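Local structure of YrbA (Sinorhizobium meliloti 2011, 5NFM) at residues A[10-21]-A[32-40]; A[46-54]-A[66-74]. The protein binds divalent metal cations such as copper through histidine ligands and belongs to the BolA-like family, its wider cellular role being less certain. All coordinates share one frame; numbering follows the deposited sequence.

Contact 1. Residues A[10-21]-A[32-40]; sequences IKAGIPGARVTI and AAEVVAEAF
The Arg-18 guanidinium lies with one face on Val-36, whose CB sits 4.1 Å above its plane, set off from the middle of the group, the two side chains running alongside. A bend at chi3 (-51°) turns the guanidinium back over the valine, with Val-36 CG1 3.8 Å from Arg-18 NH2. The other flat group, the Phe-40 ring, carries Ala-37 CB over the centre of one face and Val-35 O in plane at its edge; Ile-14 meets it obliquely, the side chains crossing at about a right angle with Ile-14 CD1 3.9 Å from Phe-40 CZ. Strands 18-21 and 32-36 form the antiparallel hairpin of the BolA-like sheet, their axes 168° apart. Arg-18 pairs with Val-36 and Thr-20 with Glu-34, each by two backbone hydrogen bonds, as from Arg-18 N to Val-36 O at 2.8 Å. Val-19, Ile-21, Ala-33 and Val-35 point to the helix-covered face, where Ile-10 and Val-35 meet tip to tip, Ile-10 CG2 3.8 Å from Val-35 CG1. Chemically the hairpin is two-sided: aliphatic packing closes one face, whereas on the other Arg-18 lays its guanidinium on Val-36 and Arg-18 NH2 stays 6.4 Å from Glu-34 OE2, too far for a salt bridge.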
loop_
_atom_site.group_PDB
_atom_site.type_symbol
_atom_site.label_atom_id
_atom_site.label_comp_id
_atom_site.label_asym_id
_atom_site.label_seq_id
_atom_site.Cartn_x
_atom_site.Cartn_y
_atom_site.Cartn_z
ATOM N N ILE A 10 -0.599 -6.251 -0.917
ATOM C CA ILE A 10 -1.608 -5.281 -1.323
ATOM C C ILE A 10 -2.478 -5.854 -2.432
ATOM O O ILE A 10 -3.711 -5.735 -2.397
ATOM C CB ILE A 10 -0.958 -3.945 -1.723
ATOM C CG1 ILE A 10 -0.246 -3.324 -0.518
ATOM C CG2 ILE A 10 -2.021 -3.004 -2.284
ATOM C CD1 ILE A 10 0.606 -2.101 -0.849
ATOM N N LYS A 11 -1.861 -6.503 -3.421
ATOM C CA LYS A 11 -2.641 -7.007 -4.544
ATOM C C LYS A 11 -3.503 -8.206 -4.169
ATOM O O LYS A 11 -4.568 -8.400 -4.765
ATOM C CB LYS A 11 -1.722 -7.295 -5.717
ATOM C CG LYS A 11 -1.181 -5.981 -6.281
ATOM C CD LYS A 11 -0.216 -6.163 -7.423
ATOM C CE LYS A 11 -0.902 -6.732 -8.642
ATOM N NZ LYS A 11 -0.069 -6.514 -9.856
ATOM N N ALA A 12 -3.079 -9.004 -3.189
ATOM C CA ALA A 12 -3.928 -10.090 -2.704
ATOM C C ALA A 12 -5.126 -9.536 -1.941
ATOM O O ALA A 12 -6.247 -10.042 -2.072
ATOM C CB ALA A 12 -3.126 -11.029 -1.806
ATOM N N GLY A 13 -4.898 -8.500 -1.134
ATOM C CA GLY A 13 -5.950 -7.985 -0.276
ATOM C C GLY A 13 -6.905 -7.035 -0.964
ATOM O O GLY A 13 -8.050 -6.887 -0.521
ATOM N N ILE A 14 -6.452 -6.376 -2.031
ATOM C CA ILE A 14 -7.245 -5.406 -2.784
ATOM C C ILE A 14 -7.229 -5.875 -4.236
ATOM O O ILE A 14 -6.446 -5.376 -5.061
ATOM C CB ILE A 14 -6.710 -3.971 -2.623
ATOM C CG1 ILE A 14 -6.531 -3.623 -1.137
ATOM C CG2 ILE A 14 -7.655 -2.988 -3.307
ATOM C CD1 ILE A 14 -5.983 -2.229 -0.883
ATOM N N PRO A 15 -8.070 -6.849 -4.583
ATOM C CA PRO A 15 -8.008 -7.435 -5.926
ATOM C C PRO A 15 -8.213 -6.374 -6.999
ATOM O O PRO A 15 -9.128 -5.555 -6.923
ATOM C CB PRO A 15 -9.146 -8.464 -5.913
ATOM C CG PRO A 15 -9.331 -8.808 -4.480
ATOM C CD PRO A 15 -9.048 -7.541 -3.721
ATOM N N GLY A 16 -7.365 -6.409 -8.018
ATOM C CA GLY A 16 -7.440 -5.455 -9.106
ATOM C C GLY A 16 -6.583 -4.218 -8.929
ATOM O O GLY A 16 -6.487 -3.411 -9.863
ATOM N N ALA A 17 -5.956 -4.042 -7.772
ATOM C CA ALA A 17 -5.169 -2.842 -7.531
ATOM C C ALA A 17 -3.930 -2.809 -8.417
ATOM O O ALA A 17 -3.315 -3.835 -8.712
ATOM C CB ALA A 17 -4.730 -2.785 -6.070
ATOM N N ARG A 18 -3.552 -1.592 -8.814
ATOM C CA ARG A 18 -2.256 -1.312 -9.412
ATOM C C ARG A 18 -1.365 -0.731 -8.324
ATOM O O ARG A 18 -1.758 0.217 -7.640
ATOM C CB ARG A 18 -2.376 -0.308 -10.559
ATOM C CG ARG A 18 -3.261 -0.759 -11.708
ATOM C CD ARG A 18 -2.844 -0.097 -13.009
ATOM N NE ARG A 18 -2.722 1.351 -12.868
ATOM C CZ ARG A 18 -3.708 2.219 -13.082
ATOM N NH1 ARG A 18 -4.913 1.798 -13.455
ATOM N NH2 ARG A 18 -3.484 3.516 -12.921
ATOM N N VAL A 19 -0.171 -1.287 -8.170
ATOM C CA VAL A 19 0.709 -0.944 -7.059
ATOM C C VAL A 19 2.080 -0.560 -7.598
ATOM O O VAL A 19 2.644 -1.262 -8.439
ATOM C CB VAL A 19 0.827 -2.119 -6.075
ATOM C CG1 VAL A 19 1.764 -1.779 -4.929
ATOM C CG2 VAL A 19 -0.547 -2.514 -5.563
ATOM N N THR A 20 2.623 0.542 -7.071
ATOM C CA THR A 20 3.983 0.988 -7.350
ATOM C C THR A 20 4.686 1.174 -6.010
ATOM O O THR A 20 4.266 2.015 -5.213
ATOM C CB THR A 20 3.952 2.320 -8.119
ATOM O OG1 THR A 20 3.153 2.188 -9.308
ATOM C CG2 THR A 20 5.356 2.787 -8.490
ATOM N N ILE A 21 5.734 0.389 -5.751
ATOM C CA ILE A 21 6.476 0.431 -4.488
ATOM C C ILE A 21 7.854 1.014 -4.764
ATOM O O ILE A 21 8.574 0.503 -5.633
ATOM C CB ILE A 21 6.639 -0.979 -3.872
ATOM C CG1 ILE A 21 5.285 -1.660 -3.616
ATOM C CG2 ILE A 21 7.461 -0.927 -2.574
ATOM C CD1 ILE A 21 4.339 -0.881 -2.737
ATOM N N ALA A 32 7.583 3.839 0.126
ATOM C CA ALA A 32 6.392 4.550 -0.299
ATOM C C ALA A 32 5.642 3.651 -1.274
ATOM O O ALA A 32 6.250 2.914 -2.051
ATOM C CB ALA A 32 6.748 5.882 -0.958
ATOM N N ALA A 33 4.319 3.692 -1.204
ATOM C CA ALA A 33 3.461 2.892 -2.071
ATOM C C ALA A 33 2.394 3.772 -2.699
ATOM O O ALA A 33 1.733 4.545 -1.999
ATOM C CB ALA A 33 2.777 1.761 -1.297
ATOM N N GLU A 34 2.217 3.634 -4.013
ATOM C CA GLU A 34 1.045 4.154 -4.701
ATOM C C GLU A 34 0.130 2.977 -5.012
ATOM O O GLU A 34 0.585 1.962 -5.547
ATOM C CB GLU A 34 1.407 4.879 -5.993
ATOM C CG GLU A 34 0.170 5.434 -6.668
ATOM C CD GLU A 34 0.478 6.269 -7.874
ATOM O OE1 GLU A 34 1.654 6.327 -8.295
ATOM O OE2 GLU A 34 -0.472 6.880 -8.400
ATOM N N VAL A 35 -1.143 3.109 -4.639
ATOM C CA VAL A 35 -2.127 2.058 -4.850
ATOM C C VAL A 35 -3.332 2.679 -5.541
ATOM O O VAL A 35 -3.950 3.610 -5.005
ATOM C CB VAL A 35 -2.549 1.380 -3.533
ATOM C CG1 VAL A 35 -3.456 0.197 -3.818
ATOM C CG2 VAL A 35 -1.325 0.953 -2.723
ATOM N N VAL A 36 -3.671 2.153 -6.715
ATOM C CA VAL A 36 -4.784 2.640 -7.520
ATOM C C VAL A 36 -5.791 1.502 -7.629
ATOM O O VAL A 36 -5.443 0.413 -8.098
ATOM C CB VAL A 36 -4.319 3.083 -8.916
ATOM C CG1 VAL A 36 -5.492 3.635 -9.713
ATOM C CG2 VAL A 36 -3.217 4.124 -8.808
ATOM N N ALA A 37 -7.026 1.734 -7.182
ATOM C CA ALA A 37 -8.003 0.651 -7.118
ATOM C C ALA A 37 -9.404 1.222 -7.277
ATOM O O ALA A 37 -9.733 2.255 -6.685
ATOM C CB ALA A 37 -7.911 -0.093 -5.780
ATOM N N GLU A 38 -10.246 0.516 -8.038
ATOM C CA GLU A 38 -11.619 0.976 -8.221
ATOM C C GLU A 38 -12.374 1.068 -6.899
ATOM O O GLU A 38 -13.210 1.970 -6.724
ATOM C CB GLU A 38 -12.346 0.060 -9.207
ATOM C CG GLU A 38 -13.745 0.556 -9.565
ATOM C CD GLU A 38 -13.746 1.929 -10.222
ATOM O OE1 GLU A 38 -12.815 2.205 -11.022
ATOM O OE2 GLU A 38 -14.672 2.729 -9.934
ATOM N N ALA A 39 -12.088 0.157 -5.960
ATOM C CA ALA A 39 -12.764 0.169 -4.669
ATOM C C ALA A 39 -12.492 1.452 -3.892
ATOM O O ALA A 39 -13.208 1.746 -2.926
ATOM C CB ALA A 39 -12.318 -1.039 -3.848
ATOM N N PHE A 40 -11.477 2.224 -4.287
ATOM C CA PHE A 40 -11.184 3.488 -3.632
ATOM C C PHE A 40 -12.085 4.637 -4.086
ATOM O O PHE A 40 -12.115 5.678 -3.417
ATOM C CB PHE A 40 -9.729 3.879 -3.897
ATOM C CG PHE A 40 -8.692 2.994 -3.223
ATOM C CD1 PHE A 40 -9.008 2.088 -2.215
ATOM C CD2 PHE A 40 -7.366 3.114 -3.611
ATOM C CE1 PHE A 40 -8.006 1.320 -1.618
ATOM C CE2 PHE A 40 -6.364 2.358 -3.009
ATOM C CZ PHE A 40 -6.688 1.457 -2.019
HETATM O O HOH W 1 -9.397 -1.793 -9.417
HETATM O O HOH W 2 0.365 2.332 -8.803
#

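Contact 2. Residues A[46-54]-A[66-74]; sequences VQQHQMVYN and ALALQTSAP
The His-49 ring lies over Leu-69, the two side chains passing antiparallel, where helix 45-56 packs across strand 67-72, a helix-on-sheet layer of the alpha/beta BolA-like fold; the segment axes make an angle of 115° and approach to 8.5 Å. Leu-69 CB stands 3.8 Å from the His-49 ring centroid and only 7° off the ring normal, a CH-pi contact over the face. Leu-69 CG, anti to its carbonyl carbon (chi1 -64°), sends CD1 on to the Tyr-53 ring, which it meets off-centre, Leu-69 CD1 lying 3.8 Å from Tyr-53 CZ. The other branch, Leu-69 CD2, touches Val-52 CG1. Val-52 also reaches Thr-71 tip to tip, methyl to methyl. Thr-71 and Gln-48 overlap alongside, and Thr-71 OG1 donates to Gln-48 OE1 at 2.7 Å from a position tilted out of the carbonyl plane. Gln-48 NE2 is bonded to Phe-40 O, and the two bonds together imply the sense of the amide, OE1 toward Thr-71 and NE2 toward Phe-40. Replacing His-49 with an alanine would probably uncover Leu-69 CB and leave the water between the ring and Thr-71 N without one of its partners. That water lies in the ring plane, 2.9 Å from His-49 NE2, and accepts from Thr-71 N. A second water donates both to Gln-48 OE1 and to Thr-71 O, 2.8 Å from the latter.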
loop_
_atom_site.group_PDB
_atom_site.type_symbol
_atom_site.label_atom_id
_atom_site.label_comp_id
_atom_site.label_asym_id
_atom_site.label_seq_id
_atom_site.Cartn_x
_atom_site.Cartn_y
_atom_site.Cartn_z
ATOM N N VAL A 46 -8.293 8.868 4.064
ATOM C CA VAL A 46 -8.184 8.112 5.311
ATOM C C VAL A 46 -8.796 6.715 5.149
ATOM O O VAL A 46 -8.222 5.709 5.597
ATOM C CB VAL A 46 -8.808 8.926 6.468
ATOM C CG1 VAL A 46 -8.997 8.088 7.724
ATOM C CG2 VAL A 46 -7.937 10.148 6.771
ATOM N N GLN A 47 -9.965 6.630 4.504
ATOM C CA GLN A 47 -10.612 5.335 4.276
ATOM C C GLN A 47 -9.796 4.448 3.333
ATOM O O GLN A 47 -9.707 3.224 3.533
ATOM C CB GLN A 47 -12.013 5.547 3.698
ATOM C CG GLN A 47 -13.012 6.109 4.700
ATOM C CD GLN A 47 -14.323 6.530 4.058
ATOM O OE1 GLN A 47 -14.374 6.932 2.892
ATOM N NE2 GLN A 47 -15.388 6.483 4.838
ATOM N N GLN A 48 -9.224 5.040 2.282
ATOM C CA GLN A 48 -8.401 4.276 1.346
ATOM C C GLN A 48 -7.161 3.735 2.047
ATOM O O GLN A 48 -6.775 2.571 1.871
ATOM C CB GLN A 48 -7.984 5.170 0.173
ATOM C CG GLN A 48 -9.155 5.645 -0.669
ATOM C CD GLN A 48 -8.808 6.812 -1.587
ATOM O OE1 GLN A 48 -7.752 7.439 -1.460
ATOM N NE2 GLN A 48 -9.703 7.113 -2.519
ATOM N N HIS A 49 -6.502 4.592 2.828
ATOM C CA HIS A 49 -5.296 4.152 3.516
ATOM C C HIS A 49 -5.614 3.045 4.512
ATOM O O HIS A 49 -4.833 2.098 4.658
ATOM C CB HIS A 49 -4.577 5.339 4.153
ATOM C CG HIS A 49 -4.072 6.305 3.133
ATOM N ND1 HIS A 49 -3.315 7.408 3.451
ATOM C CD2 HIS A 49 -4.260 6.336 1.789
ATOM C CE1 HIS A 49 -3.061 8.076 2.336
ATOM N NE2 HIS A 49 -3.630 7.455 1.316
ATOM N N GLN A 50 -6.781 3.114 5.168
ATOM C CA GLN A 50 -7.199 2.029 6.052
ATOM C C GLN A 50 -7.230 0.691 5.309
ATOM O O GLN A 50 -6.830 -0.346 5.858
ATOM C CB GLN A 50 -8.574 2.346 6.659
ATOM C CG GLN A 50 -9.058 1.289 7.647
ATOM C CD GLN A 50 -8.163 1.235 8.873
ATOM O OE1 GLN A 50 -8.026 2.238 9.592
ATOM N NE2 GLN A 50 -7.530 0.092 9.112
ATOM N N MET A 51 -7.746 0.687 4.075
ATOM C CA MET A 51 -7.793 -0.552 3.299
ATOM C C MET A 51 -6.394 -1.089 3.020
ATOM O O MET A 51 -6.186 -2.311 3.001
ATOM C CB MET A 51 -8.544 -0.327 1.988
ATOM C CG MET A 51 -10.019 -0.049 2.204
ATOM S SD MET A 51 -10.901 0.278 0.671
ATOM C CE MET A 51 -10.841 -1.336 -0.094
ATOM N N VAL A 52 -5.427 -0.198 2.774
ATOM C CA VAL A 52 -4.054 -0.645 2.542
ATOM C C VAL A 52 -3.446 -1.210 3.826
ATOM O O VAL A 52 -2.822 -2.277 3.806
ATOM C CB VAL A 52 -3.191 0.481 1.940
ATOM C CG1 VAL A 52 -1.763 -0.036 1.717
ATOM C CG2 VAL A 52 -3.792 0.976 0.622
ATOM N N TYR A 53 -3.621 -0.516 4.963
ATOM C CA TYR A 53 -3.131 -1.081 6.216
ATOM C C TYR A 53 -3.737 -2.465 6.446
ATOM O O TYR A 53 -3.035 -3.409 6.840
ATOM C CB TYR A 53 -3.433 -0.164 7.415
ATOM C CG TYR A 53 -2.787 1.203 7.346
ATOM C CD1 TYR A 53 -1.431 1.350 7.084
ATOM C CD2 TYR A 53 -3.541 2.350 7.560
ATOM C CE1 TYR A 53 -0.845 2.605 7.026
ATOM C CE2 TYR A 53 -2.970 3.607 7.495
ATOM C CZ TYR A 53 -1.624 3.738 7.223
ATOM O OH TYR A 53 -1.089 5.003 7.167
ATOM N N ASN A 54 -5.041 -2.610 6.199
ATOM C CA ASN A 54 -5.672 -3.916 6.384
ATOM C C ASN A 54 -4.984 -4.979 5.531
ATOM O O ASN A 54 -4.773 -6.109 5.985
ATOM C CB ASN A 54 -7.151 -3.870 5.994
ATOM C CG ASN A 54 -8.004 -3.054 6.942
ATOM O OD1 ASN A 54 -7.559 -2.633 8.017
ATOM N ND2 ASN A 54 -9.251 -2.840 6.546
ATOM N N ALA A 66 6.460 3.646 8.146
ATOM C CA ALA A 66 7.362 2.930 7.261
ATOM C C ALA A 66 6.781 2.680 5.878
ATOM O O ALA A 66 7.528 2.273 4.983
ATOM C CB ALA A 66 7.798 1.604 7.893
ATOM N N LEU A 67 5.479 2.909 5.683
ATOM C CA LEU A 67 4.850 2.770 4.367
ATOM C C LEU A 67 4.068 4.052 4.077
ATOM O O LEU A 67 2.907 4.191 4.479
ATOM C CB LEU A 67 3.952 1.531 4.317
ATOM C CG LEU A 67 3.435 1.187 2.916
ATOM C CD1 LEU A 67 4.574 0.812 1.978
ATOM C CD2 LEU A 67 2.420 0.065 2.999
ATOM N N ALA A 68 4.713 4.997 3.389
ATOM C CA ALA A 68 4.080 6.268 3.048
ATOM C C ALA A 68 3.175 6.062 1.835
ATOM O O ALA A 68 3.616 5.528 0.815
ATOM C CB ALA A 68 5.150 7.311 2.735
ATOM N N LEU A 69 1.920 6.499 1.935
ATOM C CA LEU A 69 0.881 6.074 1.008
ATOM C C LEU A 69 0.372 7.185 0.093
ATOM O O LEU A 69 0.191 8.339 0.507
ATOM C CB LEU A 69 -0.324 5.512 1.774
ATOM C CG LEU A 69 -0.060 4.234 2.579
ATOM C CD1 LEU A 69 -1.279 3.849 3.401
ATOM C CD2 LEU A 69 0.347 3.084 1.669
ATOM N N GLN A 70 0.100 6.794 -1.148
ATOM C CA GLN A 70 -0.639 7.597 -2.110
ATOM C C GLN A 70 -1.672 6.677 -2.739
ATOM O O GLN A 70 -1.318 5.607 -3.243
ATOM C CB GLN A 70 0.330 8.126 -3.172
ATOM C CG GLN A 70 -0.263 8.817 -4.369
ATOM C CD GLN A 70 0.811 9.170 -5.388
ATOM O OE1 GLN A 70 1.996 8.903 -5.177
ATOM N NE2 GLN A 70 0.400 9.762 -6.501
ATOM N N THR A 71 -2.941 7.072 -2.695
ATOM C CA THR A 71 -4.011 6.237 -3.206
ATOM C C THR A 71 -4.946 7.048 -4.090
ATOM O O THR A 71 -5.097 8.264 -3.935
ATOM C CB THR A 71 -4.798 5.594 -2.049
ATOM O OG1 THR A 71 -5.187 6.599 -1.113
ATOM C CG2 THR A 71 -3.955 4.555 -1.320
ATOM N N SER A 72 -5.611 6.346 -5.005
ATOM C CA SER A 72 -6.563 6.979 -5.906
ATOM C C SER A 72 -7.381 5.893 -6.592
ATOM O O SER A 72 -7.036 4.709 -6.570
ATOM C CB SER A 72 -5.846 7.821 -6.966
ATOM O OG SER A 72 -4.933 7.015 -7.692
ATOM N N ALA A 73 -8.468 6.327 -7.222
ATOM C CA ALA A 73 -9.221 5.473 -8.121
ATOM C C ALA A 73 -8.676 5.611 -9.543
ATOM O O ALA A 73 -8.106 6.648 -9.895
ATOM C CB ALA A 73 -10.698 5.859 -8.103
ATOM N N PRO A 74 -8.858 4.591 -10.389
ATOM C CA PRO A 74 -8.316 4.649 -11.752
ATOM C C PRO A 74 -8.788 5.857 -12.549
ATOM O O PRO A 74 -9.963 6.233 -12.536
ATOM C CB PRO A 74 -8.812 3.341 -12.384
ATOM C CG PRO A 74 -8.940 2.404 -11.227
ATOM C CD PRO A 74 -9.415 3.260 -10.084
HETATM O O HOH W 3 -6.349 9.827 -2.040
HETATM O O HOH W 4 -3.587 9.303 -0.979
HETATM O O HOH W 5 1.426 5.227 6.472
#

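Contact 1 closes before contact 2 opens along the chain, and their centres lie 8 Å apart. They share one mixed three-stranded sheet, in which strand 31-36 is central, antiparallel to 18-23 and parallel to 67-72. Backbone pairs that are probable hydrogen bonds join the two directly: Ala-33 N to Ala-68 O at 2.8 Å and Val-35 N to Gln-70 O at 2.9 Å. Helices 5-13 and 45-56 pack on the same face, where Ile-10 touches Val-52 and Phe-40 touches both Val-52 and Thr-71. Contact 1 thus builds the hairpin and contact 2 lays a helix over the third strand, completing one compact domain whose copper ligands, His-30 and His-65, lie outside both contacts.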